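Local coordinates for protein amidohydrolase (Pseudomonas aeruginosa, PDB 2I5G) that probably hydrolyses dipeptides as a metal-dependent TIM-barrel enzyme of the membrane dipeptidase (M19) family, at residues Asp14-Lys20 against Thr248-His254; Ala37-Val43 against Ile88-Asn94; Leu182-Leu186 against Ala231-Val235. The protein carries 2 engineered substitutions. Residue numbers count along the deposited sequence, not the author numbering.

Interaction 1. Residues Asp14-Lys20 against Thr248-His254; sequences DGLIIAK and TDFTQGH
Lys-20, Ile-18 and His-254 bury the most surface where the chain leaving strand 13-17 runs alongside the loop after strand 244-246. After a corner at Gly-15 (phi/psi -63/-20), both segments advance in the same direction: CA atoms pair Leu-16 with Asp-249 (4.8 Å), Ile-17 with Phe-250 (4.8 Å, the single beta bridge), Ala-19 with Thr-251 (4.4 Å) and Lys-20 with Gly-253 (4.9 Å). Three backbone hydrogen bonds, each 2.8 Å, fix this: Asp-249 N (phi/psi 78/40) to Leu-16 O, Ile-18 N to Phe-250 O and Lys-20 N to Gln-252 O. Ile-18 (chi1 33°, off a well) makes a tight non-bonded contact, 3.0 Å from CD1 to Asp-249 OD1. A type II turn, Thr-251 to His-254, has Gly-253 at phi 97°; a CB there would clash with Lys-20 CB. The turn returns His-254 (m) to Lys-20 (t, p, p, t), whose NZ curls to a weak 3.5 Å hydrogen bond with His-254 ND1; one water binds both. Thr-248 OG1 donates to Asp-14 OD1 (2.5 Å, very short), while Asp-14 OD2 closes an Asx turn with Leu-16 N (3.0 Å). A backbone hydrogen bond between Gly-15 and Ile-246 is consistent with TIM-barrel closure between first and last strands. Main-chain bonds and the buried Asp-Thr pair thus set the register, while the weak, water-assisted Lys-His end is held loosely.

Interaction 2. Residues Ala37-Val43 against Ile88-Asn94; sequences ANCTVSV and ILYGFQN
Val-41 (m) forms the apolar centre, with CG1 3.9 Å from Tyr-90 CD1 and CG2 3.4 Å from Phe-92 CE1, at the edge of that ring. Cys-39 (m) extends it, with SG 4.0 Å from Ile-88 CG2. Around these side chains, strands 37-40 and 88-92 lie parallel, pairing Ala-37 with Ile-88, Asn-38 with Leu-89, Cys-39 with Tyr-90 and Thr-40 with Gly-91 at CA-CA distances of 4.7 to 5.4 Å. Their axes approach to 4.5 Å and cross at -44°, a strong twist. Backbone hydrogen bonds alternate in direction: Leu-89 N to Ala-37 O (2.9 Å), Cys-39 N to Leu-89 O (2.8 Å), Gly-91 N to Cys-39 O (2.8 Å) and Val-41 N to Gly-91 O (2.9 Å). Gly-91 leaves room for Asn-38 (t), whose OD1 would clash with a CB there. Val-41 (phi/psi -124/17) is then an extra residue, slipping the register by one: Ser-42 lies nearest Phe-92 (CA-CA 5.0 Å). Gln-93 N donates to Ser-42 O (2.9 Å), and side-chain hydrogen bonds follow: Gln-93 NE2 to Thr-40 OG1 (3.3 Å) and Asn-94 ND2 to Val-43 O (2.8 Å). These are neighbouring parallel strands of a TIM barrel, connected through helix 47-63, the short strand 68-70 and helix 74-82; helix 47-63 covers the outer, Tyr-90 face, and the polar edge lies at the strands' C-terminal ends.

Interaction 3. Residues Leu182-Leu186 against Ala231-Val235; sequences LPSGL and AIEYV
This is an apolar loop-on-helix contact: the loop leaving the C-terminal end of strand 177-181 lies against helix 225-239, which belongs to the barrel's outer helical layer, and the two segments bury a modest 275 Å² in total. No hydrogen bond joins them directly. The helix offers Ala-231, Tyr-234 and Val-235, spaced i, i+3, i+4 so that they share a side; helical geometry there is confirmed by the bond from Val-235 N to Ala-231 O (3.0 Å). The loop opens extended through Leu-182 and Pro-183 (psi 155° and 129°), then turns back, as Leu-186 N to Pro-183 O (3.2 Å) attests. Pro-183 and Val-235 have the closest CA pair, at 6.9 Å. Tyr-234 (chi1 179°, chi2 89°) reaches out along the loop: Pro-183 CB comes to 3.4 Å from its CD2, Leu-186 CD2 sits over one ring face at 4.2 Å from CD1, and Gly-185 CA lies 3.6 Å from OH. A CB on Gly-185 would collide with that hydroxyl. One helical turn before Tyr-234, the methyl of Ala-231 receives Leu-182 CD2 (CB to CD2, 3.9 Å) and Leu-186 CD1 (CB to CD1, 4.1 Å). Pro-183 CD approaches Val-235 CG2 at 4.1 Å. One water binds Gly-185 O at 2.7 Å and, weakly, Tyr-234 OH at 3.4 Å; the hydroxyl's stronger partner is Asp-195. Leu-182 and Val-235 both continue onto Val-210, so loop and helix sit side by side against strand 207-210, with Ile-232 on the helix reaching on to strand 244-246.

Overall arrangement
Interactions 1 and 2 share a sheet and touch directly: strands 13-17 and 36-40 are neighbours in it, joined by probable hydrogen bonds between Asp-14 O and Asn-38 N (3.0 Å) and between Ile-17 N and Asn-38 O (3.1 Å). Interaction 2 is the buried one, whereas interaction 1 runs from a buried start to an exposed end. Interaction 3 is farther out, its centre about 20 Å from that of interaction 1 and about 24 Å from that of interaction 2, and touches neither. Backbone bonding dominates the first two; side-chain packing makes the third. Interactions 2 and 3 follow in series along the chain, both nested within the loop closed by interaction 1.

Interaction 1. Residues Asp14-Lys20 against Thr248-His254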
ATOM      1  N   ASP A  14      -2.198 -29.406   7.188  1.00 11.29           N
ATOM      2  CA  ASP A  14      -2.390 -28.274   8.083  1.00 11.30           C
ATOM      3  C   ASP A  14      -2.373 -26.987   7.288  1.00  9.79           C
ATOM      4  O   ASP A  14      -1.393 -26.673   6.621  1.00  7.72           O
ATOM      5  CB  ASP A  14      -1.302 -28.241   9.154  1.00 29.18           C
ATOM      6  CG  ASP A  14      -1.551 -27.173  10.204  1.00 32.39           C
ATOM      7  OD1 ASP A  14      -0.870 -27.208  11.253  1.00 32.05           O
ATOM      8  OD2 ASP A  14      -2.423 -26.300   9.980  1.00 34.45           O
ATOM      9  N   GLY A  15      -3.469 -26.245   7.375  1.00 14.40           N
ATOM     10  CA  GLY A  15      -3.603 -24.997   6.646  1.00 15.04           C
ATOM     11  C   GLY A  15      -2.631 -23.880   6.985  1.00 15.25           C
ATOM     12  O   GLY A  15      -2.459 -22.961   6.185  1.00 15.69           O
ATOM     13  N   LEU A  16      -2.006 -23.931   8.158  1.00  9.60           N
ATOM     14  CA  LEU A  16      -1.064 -22.886   8.515  1.00 10.34           C
ATOM     15  C   LEU A  16      -0.081 -23.216   9.625  1.00 10.66           C
ATOM     16  O   LEU A  16      -0.465 -23.625  10.724  1.00 10.63           O
ATOM     17  CB  LEU A  16      -1.793 -21.609   8.908  1.00 20.72           C
ATOM     18  CG  LEU A  16      -0.808 -20.441   8.834  1.00 20.54           C
ATOM     19  CD1 LEU A  16      -0.933 -19.792   7.462  1.00 19.53           C
ATOM     20  CD2 LEU A  16      -1.085 -19.429   9.917  1.00 22.02           C
ATOM     21  N   ILE A  17       1.194 -22.998   9.325  1.00 11.62           N
ATOM     22  CA  ILE A  17       2.266 -23.238  10.270  1.00 11.34           C
ATOM     23  C   ILE A  17       3.371 -22.194  10.080  1.00 11.68           C
ATOM     24  O   ILE A  17       3.837 -21.977   8.965  1.00 10.54           O
ATOM     25  CB  ILE A  17       2.843 -24.662  10.088  1.00 12.04           C
ATOM     26  CG1 ILE A  17       1.833 -25.690  10.598  1.00 12.89           C
ATOM     27  CG2 ILE A  17       4.157 -24.810  10.843  1.00 10.82           C
ATOM     28  CD1 ILE A  17       2.315 -27.135  10.513  1.00 14.37           C
ATOM     29  N   ILE A  18       3.741 -21.523  11.175  1.00 15.75           N
ATOM     30  CA  ILE A  18       4.808 -20.517  11.200  1.00 14.83           C
ATOM     31  C   ILE A  18       5.703 -20.892  12.368  1.00 16.33           C
ATOM     32  O   ILE A  18       5.732 -20.206  13.390  1.00 16.40           O
ATOM     33  CB  ILE A  18       4.309 -19.075  11.467  1.00 18.46           C
ATOM     34  CG1 ILE A  18       3.101 -19.088  12.405  1.00 19.41           C
ATOM     35  CG2 ILE A  18       4.027 -18.376  10.179  1.00 15.84           C
ATOM     36  CD1 ILE A  18       1.822 -19.604  11.778  1.00 22.69           C
ATOM     37  N   ALA A  19       6.415 -22.002  12.219  1.00 13.15           N
ATOM     38  CA  ALA A  19       7.314 -22.486  13.253  1.00 13.65           C
ATOM     39  C   ALA A  19       8.744 -22.136  12.886  1.00 13.79           C
ATOM     40  O   ALA A  19       9.039 -21.868  11.725  1.00 13.25           O
ATOM     41  CB  ALA A  19       7.171 -23.990  13.390  1.00 15.36           C
ATOM     42  N   LYS A  20       9.626 -22.123  13.883  1.00 17.65           N
ATOM     43  CA  LYS A  20      11.042 -21.846  13.646  1.00 18.27           C
ATOM     44  C   LYS A  20      11.513 -23.074  12.870  1.00 17.90           C
ATOM     45  O   LYS A  20      11.307 -24.201  13.319  1.00 18.43           O
ATOM     46  CB  LYS A  20      11.793 -21.755  14.976  1.00 32.62           C
ATOM     47  CG  LYS A  20      13.249 -21.347  14.855  1.00 33.85           C
ATOM     48  CD  LYS A  20      13.403 -19.843  14.711  1.00 37.98           C
ATOM     49  CE  LYS A  20      13.122 -19.129  16.030  1.00 41.55           C
ATOM     50  NZ  LYS A  20      13.271 -17.644  15.934  1.00 42.75           N
ATOM     51  N   THR A 248      -4.039 -25.163  12.139  1.00 27.08           N
ATOM     52  CA  THR A 248      -3.544 -24.975  13.504  1.00 28.75           C
ATOM     53  C   THR A 248      -2.920 -23.629  13.829  1.00 28.59           C
ATOM     54  O   THR A 248      -3.225 -23.032  14.862  1.00 29.30           O
ATOM     55  CB  THR A 248      -2.509 -26.050  13.885  1.00 25.60           C
ATOM     56  OG1 THR A 248      -1.262 -25.766  13.237  1.00 28.91           O
ATOM     57  CG2 THR A 248      -2.994 -27.420  13.465  1.00 27.44           C
ATOM     58  N   ASP A 249      -2.035 -23.160  12.962  1.00 14.94           N
ATOM     59  CA  ASP A 249      -1.371 -21.891  13.195  1.00 12.69           C
ATOM     60  C   ASP A 249      -0.275 -22.138  14.232  1.00 11.32           C
ATOM     61  O   ASP A 249      -0.067 -21.335  15.136  1.00 10.14           O
ATOM     62  CB  ASP A 249      -2.388 -20.862  13.699  1.00 29.86           C
ATOM     63  CG  ASP A 249      -1.866 -19.438  13.647  1.00 35.49           C
ATOM     64  OD1 ASP A 249      -0.945 -19.167  12.848  1.00 35.82           O
ATOM     65  OD2 ASP A 249      -2.392 -18.578  14.394  1.00 38.19           O
ATOM     66  N   PHE A 250       0.415 -23.271  14.098  1.00 17.63           N
ATOM     67  CA  PHE A 250       1.506 -23.618  15.007  1.00 17.69           C
ATOM     68  C   PHE A 250       2.662 -22.623  14.880  1.00 16.59           C
ATOM     69  O   PHE A 250       3.142 -22.353  13.775  1.00 17.12           O
ATOM     70  CB  PHE A 250       2.032 -25.024  14.707  1.00 14.35           C
ATOM     71  CG  PHE A 250       1.371 -26.110  15.508  1.00 18.22           C
ATOM     72  CD1 PHE A 250       1.310 -26.030  16.900  1.00 17.72           C
ATOM     73  CD2 PHE A 250       0.834 -27.232  14.876  1.00 18.93           C
ATOM     74  CE1 PHE A 250       0.725 -27.049  17.653  1.00 16.25           C
ATOM     75  CE2 PHE A 250       0.246 -28.257  15.621  1.00 17.84           C
ATOM     76  CZ  PHE A 250       0.193 -28.163  17.013  1.00 16.74           C
ATOM     77  N   THR A 251       3.105 -22.089  16.013  1.00  6.27           N
ATOM     78  CA  THR A 251       4.203 -21.124  16.048  1.00  5.86           C
ATOM     79  C   THR A 251       5.403 -21.757  16.758  1.00  5.90           C
ATOM     80  O   THR A 251       6.281 -21.063  17.285  1.00  4.84           O
ATOM     81  CB  THR A 251       3.788 -19.852  16.811  1.00  6.59           C
ATOM     82  OG1 THR A 251       3.532 -20.174  18.184  1.00  7.80           O
ATOM     83  CG2 THR A 251       2.530 -19.267  16.210  1.00  6.91           C
ATOM     84  N   GLN A 252       5.424 -23.085  16.748  1.00  7.46           N
ATOM     85  CA  GLN A 252       6.460 -23.880  17.393  1.00  7.97           C
ATOM     86  C   GLN A 252       7.911 -23.426  17.214  1.00  9.59           C
ATOM     87  O   GLN A 252       8.431 -23.349  16.097  1.00 10.00           O
ATOM     88  CB  GLN A 252       6.323 -25.332  16.948  1.00  5.23           C
ATOM     89  CG  GLN A 252       7.004 -26.307  17.868  1.00  5.42           C
ATOM     90  CD  GLN A 252       6.707 -27.741  17.508  1.00  4.99           C
ATOM     91  OE1 GLN A 252       5.549 -28.153  17.461  1.00  5.31           O
ATOM     92  NE2 GLN A 252       7.756 -28.514  17.254  1.00  6.19           N
ATOM     93  N   GLY A 253       8.558 -23.133  18.340  1.00 13.64           N
ATOM     94  CA  GLY A 253       9.947 -22.711  18.324  1.00 14.81           C
ATOM     95  C   GLY A 253      10.210 -21.217  18.381  1.00 15.86           C
ATOM     96  O   GLY A 253      11.323 -20.789  18.678  1.00 15.53           O
ATOM     97  N   HIS A 254       9.196 -20.410  18.100  1.00 14.76           N
ATOM     98  CA  HIS A 254       9.384 -18.969  18.118  1.00 15.84           C
ATOM     99  C   HIS A 254       9.348 -18.362  19.504  1.00 16.60           C
ATOM    100  O   HIS A 254       8.793 -18.946  20.435  1.00 17.20           O
ATOM    101  CB  HIS A 254       8.351 -18.295  17.219  1.00 17.44           C
ATOM    102  CG  HIS A 254       8.706 -18.343  15.768  1.00 17.72           C
ATOM    103  ND1 HIS A 254       9.878 -17.811  15.276  1.00 17.16           N
ATOM    104  CD2 HIS A 254       8.045 -18.853  14.702  1.00 18.17           C
ATOM    105  CE1 HIS A 254       9.923 -17.989  13.968  1.00 17.55           C
ATOM    106  NE2 HIS A 254       8.823 -18.619  13.595  1.00 17.96           N
TER
HETATM  107  O   HOH W   1       8.485 -19.084  10.548  1.00 24.43           O
HETATM  108  O   HOH W   2      12.114 -15.588  15.119  1.00 40.81           O

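Interaction 2. Residues Ala37-Val43 against Ile88-Asn94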
ATOM      1  N   ALA A  37       1.791 -29.386   4.666  1.00 12.04           N
ATOM      2  CA  ALA A  37       1.466 -28.179   5.407  1.00 12.58           C
ATOM      3  C   ALA A  37       1.777 -26.871   4.680  1.00 14.35           C
ATOM      4  O   ALA A  37       2.778 -26.757   3.971  1.00 15.59           O
ATOM      5  CB  ALA A  37       2.182 -28.202   6.744  1.00  6.60           C
ATOM      6  N   ASN A  38       0.895 -25.889   4.862  1.00 20.90           N
ATOM      7  CA  ASN A  38       1.060 -24.553   4.287  1.00 20.27           C
ATOM      8  C   ASN A  38       2.037 -23.817   5.202  1.00 19.71           C
ATOM      9  O   ASN A  38       1.655 -23.357   6.279  1.00 20.12           O
ATOM     10  CB  ASN A  38      -0.278 -23.796   4.277  1.00  5.47           C
ATOM     11  CG  ASN A  38      -0.123 -22.309   3.938  1.00  5.88           C
ATOM     12  OD1 ASN A  38       0.990 -21.798   3.822  1.00  6.53           O
ATOM     13  ND2 ASN A  38      -1.249 -21.613   3.781  1.00  4.57           N
ATOM     14  N   CYS A  39       3.292 -23.713   4.785  1.00 16.18           N
ATOM     15  CA  CYS A  39       4.280 -23.025   5.597  1.00 16.89           C
ATOM     16  C   CYS A  39       4.507 -21.595   5.137  1.00 16.94           C
ATOM     17  O   CYS A  39       4.778 -21.334   3.965  1.00 17.73           O
ATOM     18  CB  CYS A  39       5.600 -23.795   5.598  1.00 12.79           C
ATOM     19  SG  CYS A  39       5.453 -25.408   6.391  1.00 16.65           S
ATOM     20  N   THR A  40       4.385 -20.674   6.083  1.00  3.98           N
ATOM     21  CA  THR A  40       4.566 -19.261   5.822  1.00  3.09           C
ATOM     22  C   THR A  40       6.033 -18.881   5.658  1.00  3.48           C
ATOM     23  O   THR A  40       6.870 -19.211   6.495  1.00  4.20           O
ATOM     24  CB  THR A  40       3.966 -18.433   6.964  1.00  8.87           C
ATOM     25  OG1 THR A  40       2.586 -18.782   7.124  1.00  8.06           O
ATOM     26  CG2 THR A  40       4.078 -16.955   6.668  1.00  8.97           C
ATOM     27  N   VAL A  41       6.328 -18.175   4.570  1.00 12.47           N
ATOM     28  CA  VAL A  41       7.681 -17.719   4.281  1.00 10.93           C
ATOM     29  C   VAL A  41       7.679 -16.192   4.094  1.00 11.45           C
ATOM     30  O   VAL A  41       8.630 -15.616   3.560  1.00 11.67           O
ATOM     31  CB  VAL A  41       8.234 -18.388   2.991  1.00 11.28           C
ATOM     32  CG1 VAL A  41       8.115 -19.907   3.092  1.00 11.63           C
ATOM     33  CG2 VAL A  41       7.486 -17.888   1.781  1.00  8.95           C
ATOM     34  N   SER A  42       6.611 -15.540   4.549  1.00 10.64           N
ATOM     35  CA  SER A  42       6.495 -14.095   4.403  1.00  9.87           C
ATOM     36  C   SER A  42       5.263 -13.538   5.111  1.00 11.01           C
ATOM     37  O   SER A  42       4.182 -14.135   5.057  1.00  9.04           O
ATOM     38  CB  SER A  42       6.431 -13.740   2.906  1.00  9.65           C
ATOM     39  OG  SER A  42       6.142 -12.371   2.678  1.00  7.85           O
ATOM     40  N   VAL A  43       5.433 -12.394   5.775  1.00 19.07           N
ATOM     41  CA  VAL A  43       4.327 -11.729   6.465  1.00 21.02           C
ATOM     42  C   VAL A  43       4.392 -10.205   6.305  1.00 22.16           C
ATOM     43  O   VAL A  43       3.410  -9.586   5.904  1.00 24.61           O
ATOM     44  CB  VAL A  43       4.251 -12.144   7.977  1.00  5.06           C
ATOM     45  CG1 VAL A  43       5.610 -12.433   8.496  1.00  6.00           C
ATOM     46  CG2 VAL A  43       3.586 -11.055   8.810  1.00  3.64           C
ATOM     47  N   ILE A  88       5.840 -29.881   1.899  1.00 11.21           N
ATOM     48  CA  ILE A  88       5.847 -28.491   2.327  1.00  9.46           C
ATOM     49  C   ILE A  88       5.393 -27.564   1.214  1.00  7.21           C
ATOM     50  O   ILE A  88       6.016 -27.480   0.159  1.00  5.21           O
ATOM     51  CB  ILE A  88       7.245 -28.085   2.838  1.00  6.20           C
ATOM     52  CG1 ILE A  88       7.502 -28.794   4.171  1.00  7.04           C
ATOM     53  CG2 ILE A  88       7.344 -26.572   3.012  1.00  5.14           C
ATOM     54  CD1 ILE A  88       8.843 -28.489   4.774  1.00 12.30           C
ATOM     55  N   LEU A  89       4.281 -26.883   1.470  1.00  9.89           N
ATOM     56  CA  LEU A  89       3.686 -25.955   0.521  1.00  9.31           C
ATOM     57  C   LEU A  89       3.925 -24.511   0.972  1.00  9.26           C
ATOM     58  O   LEU A  89       3.417 -24.078   2.009  1.00 10.47           O
ATOM     59  CB  LEU A  89       2.184 -26.251   0.406  1.00  9.00           C
ATOM     60  CG  LEU A  89       1.232 -25.188  -0.157  1.00 10.54           C
ATOM     61  CD1 LEU A  89       1.753 -24.700  -1.491  1.00 10.01           C
ATOM     62  CD2 LEU A  89      -0.185 -25.762  -0.295  1.00  9.47           C
ATOM     63  N   TYR A  90       4.701 -23.770   0.186  1.00  6.06           N
ATOM     64  CA  TYR A  90       5.018 -22.382   0.512  1.00  5.62           C
ATOM     65  C   TYR A  90       3.834 -21.441   0.469  1.00  6.31           C
ATOM     66  O   TYR A  90       3.073 -21.434  -0.507  1.00  6.58           O
ATOM     67  CB  TYR A  90       6.087 -21.832  -0.432  1.00  4.71           C
ATOM     68  CG  TYR A  90       7.443 -22.455  -0.255  1.00  5.58           C
ATOM     69  CD1 TYR A  90       7.787 -23.098   0.938  1.00  4.06           C
ATOM     70  CD2 TYR A  90       8.405 -22.357  -1.258  1.00  5.56           C
ATOM     71  CE1 TYR A  90       9.055 -23.620   1.127  1.00  4.96           C
ATOM     72  CE2 TYR A  90       9.681 -22.878  -1.081  1.00  5.81           C
ATOM     73  CZ  TYR A  90      10.000 -23.506   0.116  1.00  7.06           C
ATOM     74  OH  TYR A  90      11.268 -24.001   0.305  1.00  7.41           O
ATOM     75  N   GLY A  91       3.705 -20.625   1.516  1.00  4.60           N
ATOM     76  CA  GLY A  91       2.622 -19.662   1.579  1.00  5.66           C
ATOM     77  C   GLY A  91       3.041 -18.281   2.056  1.00  6.09           C
ATOM     78  O   GLY A  91       4.049 -18.125   2.761  1.00  5.55           O
ATOM     79  N   PHE A  92       2.273 -17.271   1.650  1.00  6.19           N
ATOM     80  CA  PHE A  92       2.519 -15.887   2.060  1.00  8.29           C
ATOM     81  C   PHE A  92       1.319 -15.462   2.889  1.00 10.91           C
ATOM     82  O   PHE A  92       0.176 -15.792   2.558  1.00 12.50           O
ATOM     83  CB  PHE A  92       2.575 -14.928   0.865  1.00 11.26           C
ATOM     84  CG  PHE A  92       3.739 -15.131  -0.051  1.00 10.13           C
ATOM     85  CD1 PHE A  92       4.707 -16.091   0.209  1.00  9.53           C
ATOM     86  CD2 PHE A  92       3.880 -14.323  -1.174  1.00  8.53           C
ATOM     87  CE1 PHE A  92       5.798 -16.238  -0.636  1.00  9.39           C
ATOM     88  CE2 PHE A  92       4.968 -14.461  -2.023  1.00  8.93           C
ATOM     89  CZ  PHE A  92       5.928 -15.419  -1.755  1.00  9.84           C
ATOM     90  N   GLN A  93       1.558 -14.729   3.963  1.00 11.12           N
ATOM     91  CA  GLN A  93       0.442 -14.253   4.752  1.00 11.88           C
ATOM     92  C   GLN A  93       0.221 -12.781   4.425  1.00 12.20           C
ATOM     93  O   GLN A  93      -0.438 -12.051   5.162  1.00 13.38           O
ATOM     94  CB  GLN A  93       0.706 -14.460   6.241  1.00 18.07           C
ATOM     95  CG  GLN A  93       0.466 -15.892   6.684  1.00 20.55           C
ATOM     96  CD  GLN A  93       0.006 -15.994   8.128  1.00 24.51           C
ATOM     97  OE1 GLN A  93      -1.007 -15.396   8.518  1.00 25.76           O
ATOM     98  NE2 GLN A  93       0.744 -16.759   8.930  1.00 24.98           N
ATOM     99  N   ASN A  94       0.776 -12.355   3.295  1.00 16.66           N
ATOM    100  CA  ASN A  94       0.638 -10.974   2.855  1.00 16.51           C
ATOM    101  C   ASN A  94       0.916 -10.881   1.357  1.00 16.56           C
ATOM    102  O   ASN A  94       1.838 -11.515   0.851  1.00 16.81           O
ATOM    103  CB  ASN A  94       1.624 -10.080   3.606  1.00 17.68           C
ATOM    104  CG  ASN A  94       1.226  -8.615   3.577  1.00 18.61           C
ATOM    105  OD1 ASN A  94       0.534  -8.163   2.668  1.00 20.68           O
ATOM    106  ND2 ASN A  94       1.675  -7.863   4.572  1.00 20.46           N
TER

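Interaction 3. Residues Leu182-Leu186 against Ala231-Val235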
ATOM      1  N   LEU A 182     -11.252 -18.536  13.558  1.00  8.80           N
ATOM      2  CA  LEU A 182     -12.183 -19.072  14.531  1.00  7.62           C
ATOM      3  C   LEU A 182     -13.483 -18.291  14.505  1.00  7.43           C
ATOM      4  O   LEU A 182     -13.508 -17.125  14.118  1.00  7.58           O
ATOM      5  CB  LEU A 182     -11.562 -19.023  15.922  1.00  9.30           C
ATOM      6  CG  LEU A 182     -10.515 -20.106  16.171  1.00 11.16           C
ATOM      7  CD1 LEU A 182      -9.843 -19.892  17.525  1.00 12.30           C
ATOM      8  CD2 LEU A 182     -11.197 -21.464  16.112  1.00 11.86           C
ATOM      9  N   PRO A 183     -14.588 -18.925  14.931  1.00  8.07           N
ATOM     10  CA  PRO A 183     -15.912 -18.299  14.954  1.00  6.88           C
ATOM     11  C   PRO A 183     -16.066 -17.220  16.016  1.00  8.12           C
ATOM     12  O   PRO A 183     -15.756 -17.441  17.186  1.00  7.80           O
ATOM     13  CB  PRO A 183     -16.829 -19.483  15.205  1.00  4.59           C
ATOM     14  CG  PRO A 183     -16.019 -20.295  16.154  1.00  4.64           C
ATOM     15  CD  PRO A 183     -14.647 -20.278  15.516  1.00  6.87           C
ATOM     16  N   SER A 184     -16.547 -16.050  15.608  1.00 13.63           N
ATOM     17  CA  SER A 184     -16.755 -14.961  16.552  1.00 14.60           C
ATOM     18  C   SER A 184     -18.021 -15.243  17.363  1.00 17.35           C
ATOM     19  O   SER A 184     -18.360 -14.512  18.292  1.00 17.80           O
ATOM     20  CB  SER A 184     -16.873 -13.631  15.809  1.00 10.66           C
ATOM     21  OG  SER A 184     -17.873 -13.701  14.818  1.00 13.25           O
ATOM     22  N   GLY A 185     -18.714 -16.320  17.000  1.00 17.27           N
ATOM     23  CA  GLY A 185     -19.915 -16.711  17.711  1.00 16.78           C
ATOM     24  C   GLY A 185     -19.533 -17.397  19.009  1.00 17.04           C
ATOM     25  O   GLY A 185     -20.389 -17.822  19.783  1.00 16.40           O
ATOM     26  N   LEU A 186     -18.229 -17.514  19.243  1.00 15.39           N
ATOM     27  CA  LEU A 186     -17.718 -18.129  20.464  1.00 13.81           C
ATOM     28  C   LEU A 186     -16.813 -17.140  21.199  1.00 13.47           C
ATOM     29  O   LEU A 186     -16.723 -17.166  22.422  1.00 14.38           O
ATOM     30  CB  LEU A 186     -16.934 -19.399  20.130  1.00 16.52           C
ATOM     31  CG  LEU A 186     -17.718 -20.498  19.418  1.00 17.37           C
ATOM     32  CD1 LEU A 186     -16.796 -21.667  19.108  1.00 15.21           C
ATOM     33  CD2 LEU A 186     -18.878 -20.947  20.294  1.00 15.97           C
ATOM     34  N   ALA A 231     -15.055 -25.942  18.445  1.00 18.19           N
ATOM     35  CA  ALA A 231     -15.059 -24.869  17.466  1.00 16.78           C
ATOM     36  C   ALA A 231     -15.118 -25.442  16.053  1.00 16.57           C
ATOM     37  O   ALA A 231     -15.771 -24.882  15.178  1.00 17.72           O
ATOM     38  CB  ALA A 231     -13.818 -23.990  17.640  1.00  3.29           C
ATOM     39  N   ILE A 232     -14.445 -26.566  15.836  1.00 12.20           N
ATOM     40  CA  ILE A 232     -14.438 -27.198  14.524  1.00 12.50           C
ATOM     41  C   ILE A 232     -15.819 -27.725  14.164  1.00 13.45           C
ATOM     42  O   ILE A 232     -16.188 -27.776  12.987  1.00 15.74           O
ATOM     43  CB  ILE A 232     -13.402 -28.347  14.463  1.00  5.68           C
ATOM     44  CG1 ILE A 232     -11.991 -27.754  14.497  1.00  4.05           C
ATOM     45  CG2 ILE A 232     -13.595 -29.182  13.198  1.00  5.28           C
ATOM     46  CD1 ILE A 232     -10.908 -28.763  14.468  1.00  5.84           C
ATOM     47  N   GLU A 233     -16.587 -28.108  15.175  1.00 18.13           N
ATOM     48  CA  GLU A 233     -17.929 -28.617  14.938  1.00 17.71           C
ATOM     49  C   GLU A 233     -18.900 -27.452  14.731  1.00 18.19           C
ATOM     50  O   GLU A 233     -19.843 -27.557  13.946  1.00 18.03           O
ATOM     51  CB  GLU A 233     -18.351 -29.503  16.111  1.00 17.10           C
ATOM     52  CG  GLU A 233     -17.387 -30.669  16.318  1.00 22.61           C
ATOM     53  CD  GLU A 233     -17.593 -31.421  17.632  1.00 25.09           C
ATOM     54  OE1 GLU A 233     -17.750 -30.769  18.687  1.00 24.32           O
ATOM     55  OE2 GLU A 233     -17.575 -32.672  17.608  1.00 27.89           O
ATOM     56  N   TYR A 234     -18.652 -26.342  15.423  1.00 11.26           N
ATOM     57  CA  TYR A 234     -19.491 -25.155  15.301  1.00 10.24           C
ATOM     58  C   TYR A 234     -19.405 -24.668  13.863  1.00 11.29           C
ATOM     59  O   TYR A 234     -20.417 -24.358  13.241  1.00 12.35           O
ATOM     60  CB  TYR A 234     -18.993 -24.048  16.239  1.00  9.07           C
ATOM     61  CG  TYR A 234     -19.772 -22.746  16.179  1.00  8.47           C
ATOM     62  CD1 TYR A 234     -20.887 -22.533  16.983  1.00  9.15           C
ATOM     63  CD2 TYR A 234     -19.388 -21.724  15.314  1.00 10.15           C
ATOM     64  CE1 TYR A 234     -21.607 -21.326  16.930  1.00  6.34           C
ATOM     65  CE2 TYR A 234     -20.096 -20.518  15.252  1.00  8.50           C
ATOM     66  CZ  TYR A 234     -21.204 -20.323  16.063  1.00  8.83           C
ATOM     67  OH  TYR A 234     -21.890 -19.121  16.009  1.00  7.15           O
ATOM     68  N   VAL A 235     -18.184 -24.614  13.335  1.00 12.81           N
ATOM     69  CA  VAL A 235     -17.954 -24.147  11.972  1.00 13.52           C
ATOM     70  C   VAL A 235     -18.533 -25.103  10.948  1.00 14.26           C
ATOM     71  O   VAL A 235     -19.133 -24.676   9.965  1.00 14.66           O
ATOM     72  CB  VAL A 235     -16.430 -23.956  11.675  1.00  9.65           C
ATOM     73  CG1 VAL A 235     -16.211 -23.668  10.192  1.00  6.38           C
ATOM     74  CG2 VAL A 235     -15.876 -22.809  12.503  1.00  9.00           C
TER
HETATM   75  O   HOH W   3     -22.945 -17.813  18.915  1.00 30.21           O